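Long-range contacts in exopolyphosphatase-related protein (Archaeoglobus fulgidus, PDB 3LLV), which is of unproven function but carries an N-terminal Rossmann-type TrkA-N domain that probably binds NAD(P), within a longer protein that may bind nucleic acid: residues A[71-77]-A[97-102]; A[60-64]-A[90-94]; A[55-59]-A[83-87]. The contacts are given in a common frame with arbitrary orientation. Residue numbers count along the deposited sequence, not the author numbering.

Contact 1. Residues A[71-77]-A[97-102]; sequences VSAVLIT and VYAIVR. With PO4 (phosphate ion), chain B.
Residues 73-76 and 99-102 are neighbouring parallel strands, their axes 4.8 Å apart at closest approach and 9° from parallel. Val74 is in register with Ala99, Leu75 with Ile100 and Ile76 with Val101, at CA-CA distances of 4.7, 5.1 and 4.7 Å. Four backbone hydrogen bonds join them: Val74 N to Tyr98 O (2.8 Å), Ile100 N to Val74 O (3.0 Å), Ile76 N to Ile100 O and Arg102 N to Ile76 O (both 2.9 Å). Val74 (t), Ile76 (mt), Ala99 and Val101 (t) point to the face packed by helix 81-94, which links the strands in a beta-alpha-beta unit of the Rossmann fold; there Ile76 CD1 meets Val101 CG2 at 3.8 Å. Before the strands, Val97 (p) brings CG1 to 3.7 Å from Val74 CG2 and CG2 to 3.8 Å from Val71 CG1. On the other face Leu75 (mt) and Ile100 (mt) touch, CD2 to CD1, at 4.0 Å. Tyr98 (t) turns its ring edge to Ala73, CD2 to CB 4.0 Å. Arg102, extended (ttt), donates from NH1 to Thr77 O (3.1 Å) and phosphate O1 (2.6 Å), and from NH2 to phosphate O2 (2.7 Å); this ion, probably from the crystallisation liquor, also binds Ala17 N.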
ATOM      1  N   VAL A  71       3.950 -12.471   5.326  1.00  9.06           N
ATOM      2  CA  VAL A  71       3.642 -11.479   4.300  1.00  8.44           C
ATOM      3  C   VAL A  71       4.822 -11.170   3.369  1.00  8.74           C
ATOM      4  O   VAL A  71       5.902 -11.029   3.811  1.00  8.18           O
ATOM      5  CB  VAL A  71       3.160 -10.194   4.955  1.00  8.28           C
ATOM      6  CG1 VAL A  71       3.021  -9.095   3.958  1.00  7.19           C
ATOM      7  CG2 VAL A  71       1.882 -10.391   5.608  1.00  8.61           C
ATOM      8  N   SER A  72       4.575 -11.047   2.076  1.00  8.89           N
ATOM      9  CA  SER A  72       5.619 -10.704   1.102  1.00 10.61           C
ATOM     10  C   SER A  72       5.885  -9.213   1.055  1.00 10.93           C
ATOM     11  O   SER A  72       7.049  -8.777   1.049  1.00 10.98           O
ATOM     12  CB  SER A  72       5.275 -11.217  -0.300  1.00 10.73           C
ATOM     13  OG  SER A  72       5.121 -12.618  -0.276  1.00 13.14           O
ATOM     14  N   ALA A  73       4.810  -8.425   1.019  1.00 10.85           N
ATOM     15  CA  ALA A  73       4.950  -6.984   1.068  1.00 11.08           C
ATOM     16  C   ALA A  73       3.694  -6.302   1.573  1.00 10.60           C
ATOM     17  O   ALA A  73       2.564  -6.784   1.362  1.00 11.78           O
ATOM     18  CB  ALA A  73       5.375  -6.405  -0.320  1.00 11.70           C
ATOM     19  N   VAL A  74       3.911  -5.170   2.252  1.00 10.01           N
ATOM     20  CA  VAL A  74       2.862  -4.251   2.599  1.00  9.59           C
ATOM     21  C   VAL A  74       2.964  -3.107   1.598  1.00 10.24           C
ATOM     22  O   VAL A  74       4.038  -2.532   1.427  1.00 10.56           O
ATOM     23  CB  VAL A  74       3.046  -3.731   4.038  1.00  9.08           C
ATOM     24  CG1 VAL A  74       2.047  -2.587   4.349  1.00 11.17           C
ATOM     25  CG2 VAL A  74       2.900  -4.882   5.041  1.00  9.33           C
ATOM     26  N   LEU A  75       1.842  -2.784   0.956  1.00  9.89           N
ATOM     27  CA  LEU A  75       1.820  -1.761  -0.092  1.00 10.11           C
ATOM     28  C   LEU A  75       1.079  -0.540   0.457  1.00 10.64           C
ATOM     29  O   LEU A  75      -0.098  -0.611   0.794  1.00 10.50           O
ATOM     30  CB  LEU A  75       1.161  -2.297  -1.365  1.00 11.22           C
ATOM     31  CG  LEU A  75       1.640  -3.651  -1.868  1.00 11.26           C
ATOM     32  CD1 LEU A  75       0.946  -3.920  -3.192  1.00 14.25           C
ATOM     33  CD2 LEU A  75       3.164  -3.710  -2.032  1.00 10.07           C
ATOM     34  N   ILE A  76       1.802   0.568   0.600  1.00  9.94           N
ATOM     35  CA  ILE A  76       1.203   1.783   1.159  1.00 10.30           C
ATOM     36  C   ILE A  76       0.899   2.651  -0.058  1.00 10.68           C
ATOM     37  O   ILE A  76       1.822   3.225  -0.669  1.00 10.30           O
ATOM     38  CB  ILE A  76       2.157   2.464   2.173  1.00  9.35           C
ATOM     39  CG1 ILE A  76       2.420   1.529   3.371  1.00 11.31           C
ATOM     40  CG2 ILE A  76       1.545   3.810   2.662  1.00 11.68           C
ATOM     41  CD1 ILE A  76       3.556   1.969   4.280  1.00  9.36           C
ATOM     42  N   THR A  77      -0.392   2.742  -0.417  1.00 10.27           N
ATOM     43  CA  THR A  77      -0.785   3.247  -1.750  1.00 10.46           C
ATOM     44  C   THR A  77      -1.577   4.549  -1.755  1.00 10.77           C
ATOM     45  O   THR A  77      -1.954   5.026  -2.826  1.00 10.82           O
ATOM     46  CB  THR A  77      -1.623   2.192  -2.539  1.00 11.00           C
ATOM     47  OG1 THR A  77      -2.924   2.121  -1.954  1.00 11.20           O
ATOM     48  CG2 THR A  77      -0.996   0.856  -2.483  1.00 11.78           C
ATOM     49  N   VAL A  97       8.521  -5.964   8.134  1.00 10.66           N
ATOM     50  CA  VAL A  97       7.936  -6.525   6.924  1.00 11.07           C
ATOM     51  C   VAL A  97       8.198  -5.621   5.705  1.00 10.91           C
ATOM     52  O   VAL A  97       8.082  -4.389   5.792  1.00 10.89           O
ATOM     53  CB  VAL A  97       6.423  -6.831   7.097  1.00 10.87           C
ATOM     54  CG1 VAL A  97       5.629  -5.548   7.487  1.00 11.58           C
ATOM     55  CG2 VAL A  97       5.874  -7.492   5.814  1.00 11.89           C
ATOM     56  N   TYR A  98       8.581  -6.216   4.583  1.00  9.95           N
ATOM     57  CA  TYR A  98       8.919  -5.429   3.399  1.00  9.59           C
ATOM     58  C   TYR A  98       7.770  -4.480   3.011  1.00  9.30           C
ATOM     59  O   TYR A  98       6.604  -4.907   2.965  1.00  9.92           O
ATOM     60  CB  TYR A  98       9.186  -6.408   2.279  1.00  9.73           C
ATOM     61  CG  TYR A  98       9.889  -5.835   1.087  1.00 10.80           C
ATOM     62  CD1 TYR A  98      11.273  -5.879   0.993  1.00 13.06           C
ATOM     63  CD2 TYR A  98       9.167  -5.273   0.032  1.00 13.61           C
ATOM     64  CE1 TYR A  98      11.929  -5.374  -0.106  1.00 12.56           C
ATOM     65  CE2 TYR A  98       9.830  -4.781  -1.104  1.00 14.57           C
ATOM     66  CZ  TYR A  98      11.207  -4.831  -1.147  1.00 12.48           C
ATOM     67  OH  TYR A  98      11.884  -4.333  -2.259  1.00 15.39           O
ATOM     68  N   ALA A  99       8.097  -3.202   2.787  1.00 10.01           N
ATOM     69  CA  ALA A  99       7.076  -2.187   2.472  1.00  9.93           C
ATOM     70  C   ALA A  99       7.448  -1.401   1.234  1.00 10.32           C
ATOM     71  O   ALA A  99       8.619  -1.011   1.051  1.00  9.93           O
ATOM     72  CB  ALA A  99       6.859  -1.237   3.647  1.00  9.97           C
ATOM     73  N   ILE A 100       6.457  -1.198   0.364  1.00 10.86           N
ATOM     74  CA  ILE A 100       6.662  -0.369  -0.828  1.00 10.90           C
ATOM     75  C   ILE A 100       5.689   0.771  -0.662  1.00 10.88           C
ATOM     76  O   ILE A 100       4.507   0.548  -0.422  1.00 10.69           O
ATOM     77  CB  ILE A 100       6.340  -1.119  -2.115  1.00 10.64           C
ATOM     78  CG1 ILE A 100       7.183  -2.408  -2.220  1.00 12.55           C
ATOM     79  CG2 ILE A 100       6.545  -0.178  -3.330  1.00  8.64           C
ATOM     80  CD1 ILE A 100       6.844  -3.248  -3.447  1.00 12.95           C
ATOM     81  N   VAL A 101       6.194   2.000  -0.769  1.00 11.66           N
ATOM     82  CA  VAL A 101       5.393   3.150  -0.384  1.00 12.31           C
ATOM     83  C   VAL A 101       5.299   4.148  -1.514  1.00 11.56           C
ATOM     84  O   VAL A 101       6.309   4.484  -2.113  1.00 11.54           O
ATOM     85  CB  VAL A 101       6.019   3.829   0.849  1.00 12.51           C
ATOM     86  CG1 VAL A 101       5.066   4.872   1.420  1.00 13.74           C
ATOM     87  CG2 VAL A 101       6.384   2.769   1.891  1.00 14.01           C
ATOM     88  N   ARG A 102       4.071   4.585  -1.791  1.00 11.16           N
ATOM     89  CA  ARG A 102       3.798   5.679  -2.736  1.00  9.97           C
ATOM     90  C   ARG A 102       4.126   7.069  -2.157  1.00  9.91           C
ATOM     91  O   ARG A 102       3.715   7.414  -1.043  1.00 10.71           O
ATOM     92  CB  ARG A 102       2.322   5.593  -3.147  1.00  9.36           C
ATOM     93  CG  ARG A 102       1.903   6.698  -4.096  1.00  9.81           C
ATOM     94  CD  ARG A 102       0.386   6.630  -4.250  1.00  9.50           C
ATOM     95  NE  ARG A 102      -0.114   7.701  -5.076  1.00 13.11           N
ATOM     96  CZ  ARG A 102      -1.290   7.673  -5.688  1.00 15.12           C
ATOM     97  NH1 ARG A 102      -2.087   6.599  -5.551  1.00 16.28           N
ATOM     98  NH2 ARG A 102      -1.664   8.718  -6.427  1.00 15.91           N
TER
HETATM   99  P   PO4 B 142      -5.215   7.472  -6.748  1.00 45.71           P
HETATM  100  O1  PO4 B 142      -4.524   6.170  -6.479  1.00 43.83           O
HETATM  101  O2  PO4 B 142      -4.333   8.674  -6.520  1.00 47.24           O
HETATM  102  O3  PO4 B 142      -5.743   7.508  -8.160  1.00 46.87           O
HETATM  103  O4  PO4 B 142      -6.372   7.587  -5.785  1.00 48.26           O

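Contact 2. Residues A[60-64]-A[90-94]; sequences ESFYR and ALRSV
Two helices flanking the parallel sheet of the Rossmann fold pack here: the short helix after strand 51-54 contributes residues 60-64, and the C-terminal part of the helix that links strands 73-76 and 99-103 contributes residues 90-94. The segment axes approach to 8.7 Å and cross at -48°, with Glu60 and Ala90 CA atoms 5.3 Å apart and those of Tyr63 and Leu91 6.5 Å apart. Apolar packing centres on Tyr63 (chi1 m), pointing toward the partner helix. Leu91 (tp) lays CD1 over its ring in a CH-pi contact, 4.0 Å from the centroid, while Ala90 CB lies at the ring edge, 4.1 Å from CE2. Val94 (t) rests CG1 on Tyr63 CB (4.0 Å) and Arg64 CG (3.8 Å). Polar groups lie at the solvent-facing margin, and no hydrogen bond crosses. The Glu60 carboxylate (mt) closely abuts Ser93, OE1 to OG 2.8 Å, but at a poor angle; Ser93 OG (p) instead donates within its own helix to Ala90 O, 2.7 Å away.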
ATOM      1  N   GLU A  60      -0.716   1.167  15.693  1.00  7.49           N
ATOM      2  CA  GLU A  60       0.234   0.073  15.912  1.00  8.98           C
ATOM      3  C   GLU A  60      -0.435  -1.221  16.380  1.00  8.87           C
ATOM      4  O   GLU A  60       0.012  -2.315  16.031  1.00 10.77           O
ATOM      5  CB  GLU A  60       1.312   0.488  16.918  1.00  8.92           C
ATOM      6  CG  GLU A  60       2.289   1.491  16.358  1.00 10.45           C
ATOM      7  CD  GLU A  60       3.360   1.893  17.357  1.00 12.92           C
ATOM      8  OE1 GLU A  60       3.794   1.048  18.172  1.00 15.14           O
ATOM      9  OE2 GLU A  60       3.812   3.057  17.293  1.00 15.10           O
ATOM     10  N   SER A  61      -1.504  -1.118  17.175  1.00  9.25           N
ATOM     11  CA  SER A  61      -2.193  -2.321  17.633  1.00  9.75           C
ATOM     12  C   SER A  61      -2.836  -3.088  16.481  1.00 10.50           C
ATOM     13  O   SER A  61      -2.971  -4.316  16.557  1.00 12.52           O
ATOM     14  CB  SER A  61      -3.252  -1.996  18.684  1.00  8.16           C
ATOM     15  OG  SER A  61      -2.659  -1.429  19.837  1.00  7.39           O
ATOM     16  N   PHE A  62      -3.239  -2.377  15.424  1.00 11.23           N
ATOM     17  CA  PHE A  62      -3.732  -3.069  14.237  1.00 11.57           C
ATOM     18  C   PHE A  62      -2.658  -3.993  13.664  1.00 11.42           C
ATOM     19  O   PHE A  62      -2.914  -5.176  13.396  1.00 11.74           O
ATOM     20  CB  PHE A  62      -4.221  -2.089  13.156  1.00 11.24           C
ATOM     21  CG  PHE A  62      -4.576  -2.778  11.877  1.00 12.12           C
ATOM     22  CD1 PHE A  62      -5.719  -3.591  11.773  1.00 11.25           C
ATOM     23  CD2 PHE A  62      -3.749  -2.662  10.786  1.00 11.14           C
ATOM     24  CE1 PHE A  62      -6.007  -4.247  10.580  1.00 10.54           C
ATOM     25  CE2 PHE A  62      -4.056  -3.300   9.599  1.00 12.58           C
ATOM     26  CZ  PHE A  62      -5.179  -4.107   9.503  1.00 12.51           C
ATOM     27  N   TYR A  63      -1.445  -3.467  13.514  1.00 11.48           N
ATOM     28  CA  TYR A  63      -0.339  -4.278  12.986  1.00 10.60           C
ATOM     29  C   TYR A  63       0.022  -5.433  13.887  1.00 10.92           C
ATOM     30  O   TYR A  63       0.347  -6.520  13.407  1.00 11.56           O
ATOM     31  CB  TYR A  63       0.893  -3.420  12.654  1.00 10.99           C
ATOM     32  CG  TYR A  63       0.550  -2.435  11.580  1.00 10.68           C
ATOM     33  CD1 TYR A  63       0.102  -2.869  10.317  1.00  9.88           C
ATOM     34  CD2 TYR A  63       0.633  -1.074  11.817  1.00 10.84           C
ATOM     35  CE1 TYR A  63      -0.254  -1.950   9.334  1.00 11.59           C
ATOM     36  CE2 TYR A  63       0.291  -0.155  10.837  1.00 11.97           C
ATOM     37  CZ  TYR A  63      -0.156  -0.594   9.605  1.00 10.63           C
ATOM     38  OH  TYR A  63      -0.524   0.353   8.673  1.00  9.72           O
ATOM     39  N   ARG A  64      -0.119  -5.219  15.188  1.00 11.41           N
ATOM     40  CA  ARG A  64       0.117  -6.276  16.172  1.00 11.53           C
ATOM     41  C   ARG A  64      -0.938  -7.394  16.131  1.00 11.35           C
ATOM     42  O   ARG A  64      -0.657  -8.520  16.578  1.00 12.74           O
ATOM     43  CB  ARG A  64       0.227  -5.680  17.584  1.00 11.39           C
ATOM     44  CG  ARG A  64       1.425  -4.768  17.737  1.00 13.65           C
ATOM     45  CD  ARG A  64       1.707  -4.414  19.190  1.00 11.27           C
ATOM     46  NE  ARG A  64       2.866  -3.525  19.284  1.00 15.42           N
ATOM     47  CZ  ARG A  64       4.138  -3.898  19.222  1.00 17.86           C
ATOM     48  NH1 ARG A  64       4.486  -5.178  19.093  1.00 19.37           N
ATOM     49  NH2 ARG A  64       5.081  -2.973  19.311  1.00 20.31           N
ATOM     50  N   ALA A  90       4.347   3.789  11.953  1.00 11.22           N
ATOM     51  CA  ALA A  90       3.536   2.876  12.786  1.00 10.40           C
ATOM     52  C   ALA A  90       3.889   1.417  12.479  1.00 10.34           C
ATOM     53  O   ALA A  90       4.149   0.604  13.392  1.00 10.05           O
ATOM     54  CB  ALA A  90       2.009   3.120  12.582  1.00 11.40           C
ATOM     55  N   LEU A  91       3.902   1.096  11.189  1.00 10.27           N
ATOM     56  CA  LEU A  91       4.268  -0.225  10.729  1.00 10.50           C
ATOM     57  C   LEU A  91       5.639  -0.610  11.248  1.00 10.48           C
ATOM     58  O   LEU A  91       5.794  -1.671  11.844  1.00 10.73           O
ATOM     59  CB  LEU A  91       4.231  -0.295   9.186  1.00 10.98           C
ATOM     60  CG  LEU A  91       4.593  -1.667   8.616  1.00 10.84           C
ATOM     61  CD1 LEU A  91       3.619  -2.776   9.068  1.00 13.08           C
ATOM     62  CD2 LEU A  91       4.678  -1.613   7.071  1.00 12.39           C
ATOM     63  N   ARG A  92       6.619   0.262  11.032  1.00 10.63           N
ATOM     64  CA  ARG A  92       8.006  -0.019  11.412  1.00 11.67           C
ATOM     65  C   ARG A  92       8.264  -0.153  12.924  1.00 13.03           C
ATOM     66  O   ARG A  92       9.248  -0.811  13.352  1.00 14.62           O
ATOM     67  CB  ARG A  92       8.926   1.002  10.740  1.00 10.85           C
ATOM     68  CG  ARG A  92       9.132   0.695   9.281  1.00 12.14           C
ATOM     69  CD  ARG A  92      10.189  -0.416   9.103  1.00 10.98           C
ATOM     70  NE  ARG A  92      10.258  -0.827   7.695  1.00 12.27           N
ATOM     71  CZ  ARG A  92       9.508  -1.771   7.136  1.00  8.53           C
ATOM     72  NH1 ARG A  92       8.603  -2.444   7.832  1.00 11.60           N
ATOM     73  NH2 ARG A  92       9.606  -2.005   5.842  1.00 10.95           N
ATOM     74  N   SER A  93       7.394   0.470  13.718  1.00 13.68           N
ATOM     75  CA  SER A  93       7.468   0.347  15.174  0.50 13.54           C
ATOM     76  C   SER A  93       7.110  -1.076  15.616  1.00 13.21           C
ATOM     77  O   SER A  93       7.472  -1.491  16.714  1.00 13.84           O
ATOM     78  CB  SER A  93       6.552   1.358  15.853  0.50 14.17           C
ATOM     79  OG  SER A  93       5.208   0.906  15.816  0.50 14.85           O
ATOM     80  N   VAL A  94       6.412  -1.812  14.745  1.00 11.84           N
ATOM     81  CA  VAL A  94       5.960  -3.194  14.999  1.00 11.92           C
ATOM     82  C   VAL A  94       6.751  -4.263  14.228  1.00 11.61           C
ATOM     83  O   VAL A  94       7.034  -5.331  14.787  1.00 10.82           O
ATOM     84  CB  VAL A  94       4.443  -3.357  14.661  1.00 12.18           C
ATOM     85  CG1 VAL A  94       3.961  -4.801  14.874  1.00 12.85           C
ATOM     86  CG2 VAL A  94       3.596  -2.386  15.514  1.00 12.18           C
TER

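Contact 3. Residues A[55-59]-A[83-87]; sequences ADPTD and FNLKI
The loop 55-59 leaves strand 51-54 and turns past the first half of helix 81-94, meeting one side of its residues 83-87. Ala55 is still extended (phi/psi -158/154) and continues the strand's direction into Asp56, which opens a type I beta turn closed by Asp59 N to Asp56 O at 2.9 Å. With chi1 t, Asp56 folds its carboxylate back over the turn: OD1 accepts from Thr58 N at 3.0 Å, forming an Asx turn, and from Thr58 OG1 at 2.9 Å. Pro57 (C-gamma endo, -75/6) directs its ring toward the helix, where CG lies 3.6 Å from Ile87 CD1 and 3.9 Å from Phe83 CE2; its carbonyl O makes a CA-H...O contact with Ile87 CA at 3.6 Å and also accepts a hydrogen bond from Tyr63 OH. In this Rossmann-type domain the loop, which leads from outermost strand 51-54 into helix 60-65, thus packs against helix 81-94 of the beta-alpha-beta unit 73-103, and Pro57 and Ile87 both reach Ile12 of strand 9-12. Thr58 (-101/4, chi1 p) is nearest by backbone, its CA 4.6 Å from that of Ile87. Its methyl CG2 sits among three side chains, 3.6 Å from Phe83 CE1, 3.9 Å from Lys86 CB and 3.9 Å from Ile87 CG1. Phe83 (t) and Ile87 (mt) come from successive turns of the helix, tied by Ile87 N to Phe83 O at 2.9 Å, whereas the Lys86 chain leads away. Asp59 (chi1 t) is the N-cap of helix 60-65, its OD1 receiving weak hydrogen bonds from Ser61 N and Phe62 N.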
ATOM      1  N   ALA A  55      -9.718  -0.150   9.318  1.00  4.34           N
ATOM      2  CA  ALA A  55      -8.717   0.049  10.347  1.00  4.64           C
ATOM      3  C   ALA A  55      -8.009   1.376  10.117  1.00  5.20           C
ATOM      4  O   ALA A  55      -7.963   1.874   8.991  1.00  4.63           O
ATOM      5  CB  ALA A  55      -7.699  -1.077  10.310  1.00  4.73           C
ATOM      6  N   ASP A  56      -7.490   1.947  11.199  1.00  5.75           N
ATOM      7  CA  ASP A  56      -6.629   3.117  11.111  1.00  6.39           C
ATOM      8  C   ASP A  56      -5.199   2.623  10.908  1.00  5.43           C
ATOM      9  O   ASP A  56      -4.636   2.044  11.828  1.00  6.17           O
ATOM     10  CB  ASP A  56      -6.750   3.933  12.396  1.00  7.53           C
ATOM     11  CG  ASP A  56      -5.859   5.182  12.398  1.00  9.94           C
ATOM     12  OD1 ASP A  56      -4.992   5.340  11.515  1.00 10.81           O
ATOM     13  OD2 ASP A  56      -6.044   6.019  13.310  1.00 15.19           O
ATOM     14  N   PRO A  57      -4.596   2.845   9.707  1.00  4.23           N
ATOM     15  CA  PRO A  57      -3.277   2.282   9.426  1.00  3.31           C
ATOM     16  C   PRO A  57      -2.109   2.998  10.127  1.00  2.80           C
ATOM     17  O   PRO A  57      -0.939   2.681   9.887  1.00  3.50           O
ATOM     18  CB  PRO A  57      -3.166   2.372   7.892  1.00  4.16           C
ATOM     19  CG  PRO A  57      -3.972   3.581   7.544  1.00  2.95           C
ATOM     20  CD  PRO A  57      -5.140   3.574   8.538  1.00  4.10           C
ATOM     21  N   THR A  58      -2.432   3.950  11.003  1.00  3.57           N
ATOM     22  CA  THR A  58      -1.415   4.495  11.901  1.00  4.07           C
ATOM     23  C   THR A  58      -1.533   3.866  13.304  1.00  4.72           C
ATOM     24  O   THR A  58      -0.774   4.178  14.206  1.00  5.73           O
ATOM     25  CB  THR A  58      -1.442   6.049  11.949  1.00  4.59           C
ATOM     26  OG1 THR A  58      -2.592   6.492  12.672  1.00  4.66           O
ATOM     27  CG2 THR A  58      -1.473   6.636  10.569  1.00  4.93           C
ATOM     28  N   ASP A  59      -2.446   2.916  13.451  1.00  4.31           N
ATOM     29  CA  ASP A  59      -2.687   2.241  14.718  1.00  4.78           C
ATOM     30  C   ASP A  59      -1.738   1.040  14.846  1.00  5.55           C
ATOM     31  O   ASP A  59      -1.915   0.043  14.177  1.00  4.72           O
ATOM     32  CB  ASP A  59      -4.197   1.874  14.778  1.00  4.56           C
ATOM     33  CG  ASP A  59      -4.590   0.985  15.960  1.00  3.71           C
ATOM     34  OD1 ASP A  59      -3.774   0.734  16.878  1.00  3.52           O
ATOM     35  OD2 ASP A  59      -5.770   0.548  15.974  1.00  5.28           O
ATOM     36  N   PHE A  83       0.389  11.376   5.569  1.00  9.46           N
ATOM     37  CA  PHE A  83      -0.298  10.219   6.116  1.00  9.92           C
ATOM     38  C   PHE A  83       0.472   8.929   5.892  1.00  9.65           C
ATOM     39  O   PHE A  83       0.603   8.104   6.813  1.00  9.30           O
ATOM     40  CB  PHE A  83      -1.740  10.105   5.577  1.00  8.98           C
ATOM     41  CG  PHE A  83      -2.632   9.230   6.411  1.00 11.10           C
ATOM     42  CD1 PHE A  83      -2.797   9.476   7.779  1.00 12.62           C
ATOM     43  CD2 PHE A  83      -3.339   8.180   5.830  1.00 10.99           C
ATOM     44  CE1 PHE A  83      -3.625   8.670   8.546  1.00 14.98           C
ATOM     45  CE2 PHE A  83      -4.181   7.367   6.602  1.00 13.00           C
ATOM     46  CZ  PHE A  83      -4.319   7.613   7.951  1.00 13.05           C
ATOM     47  N   ASN A  84       1.028   8.770   4.690  1.00  9.48           N
ATOM     48  CA  ASN A  84       1.803   7.574   4.365  1.00  9.15           C
ATOM     49  C   ASN A  84       3.048   7.452   5.254  1.00  8.84           C
ATOM     50  O   ASN A  84       3.442   6.353   5.615  1.00  8.11           O
ATOM     51  CB  ASN A  84       2.217   7.583   2.881  1.00  8.30           C
ATOM     52  CG  ASN A  84       1.066   7.249   1.952  1.00  8.59           C
ATOM     53  OD1 ASN A  84      -0.077   7.049   2.381  1.00  9.18           O
ATOM     54  ND2 ASN A  84       1.360   7.212   0.658  1.00  7.84           N
ATOM     55  N   LEU A  85       3.645   8.584   5.628  1.00  9.41           N
ATOM     56  CA  LEU A  85       4.843   8.550   6.458  1.00  9.71           C
ATOM     57  C   LEU A  85       4.446   8.074   7.855  1.00 10.78           C
ATOM     58  O   LEU A  85       5.136   7.241   8.467  1.00 10.96           O
ATOM     59  CB  LEU A  85       5.537   9.930   6.480  1.00  9.75           C
ATOM     60  CG  LEU A  85       6.871   9.990   7.199  1.00  9.00           C
ATOM     61  CD1 LEU A  85       7.918   9.119   6.464  1.00  8.90           C
ATOM     62  CD2 LEU A  85       7.367  11.421   7.244  1.00 10.11           C
ATOM     63  N   LYS A  86       3.305   8.574   8.339  1.00 10.34           N
ATOM     64  CA  LYS A  86       2.779   8.142   9.630  1.00 10.94           C
ATOM     65  C   LYS A  86       2.467   6.652   9.623  1.00 11.16           C
ATOM     66  O   LYS A  86       2.753   5.945  10.617  1.00 12.11           O
ATOM     67  CB  LYS A  86       1.548   8.956   9.994  1.00 11.05           C
ATOM     68  CG  LYS A  86       1.873  10.337  10.507  1.00 12.77           C
ATOM     69  CD  LYS A  86       0.580  11.102  10.762  1.00 15.86           C
ATOM     70  CE  LYS A  86       0.785  12.246  11.740  1.00 21.03           C
ATOM     71  NZ  LYS A  86       1.817  13.211  11.270  1.00 22.20           N
ATOM     72  N   ILE A  87       1.917   6.170   8.508  1.00 10.20           N
ATOM     73  CA  ILE A  87       1.590   4.751   8.383  1.00 10.69           C
ATOM     74  C   ILE A  87       2.861   3.916   8.422  1.00 10.27           C
ATOM     75  O   ILE A  87       2.961   2.919   9.164  1.00 10.49           O
ATOM     76  CB  ILE A  87       0.835   4.470   7.064  1.00 10.33           C
ATOM     77  CG1 ILE A  87      -0.576   5.099   7.107  1.00 10.18           C
ATOM     78  CG2 ILE A  87       0.826   2.986   6.765  1.00 10.68           C
ATOM     79  CD1 ILE A  87      -1.225   5.156   5.747  1.00 10.15           C
TER

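In the fold
All three contacts lie within the one Rossmann-type domain, and along the chain their segments alternate: 55-59, 60-64 and 71-77 come first, then 83-87, 90-94 and 97-102. Contact 1 joins two strands of the parallel sheet, about 13 Å between centres from each of the others. Contacts 2 and 3, about 9 Å apart, both use helix 81-94, the connection between those strands, and hold the loop and short helix that follow strand 51-54 against it. Leu91 rests on Val74 and Val97, Ile87 on Ile76, and Asn84 ND2 reaches Arg102 O, so helix 81-94 and the sheet share one hydrophobic core within this Rossmann-type, probably NAD(P)-binding, domain.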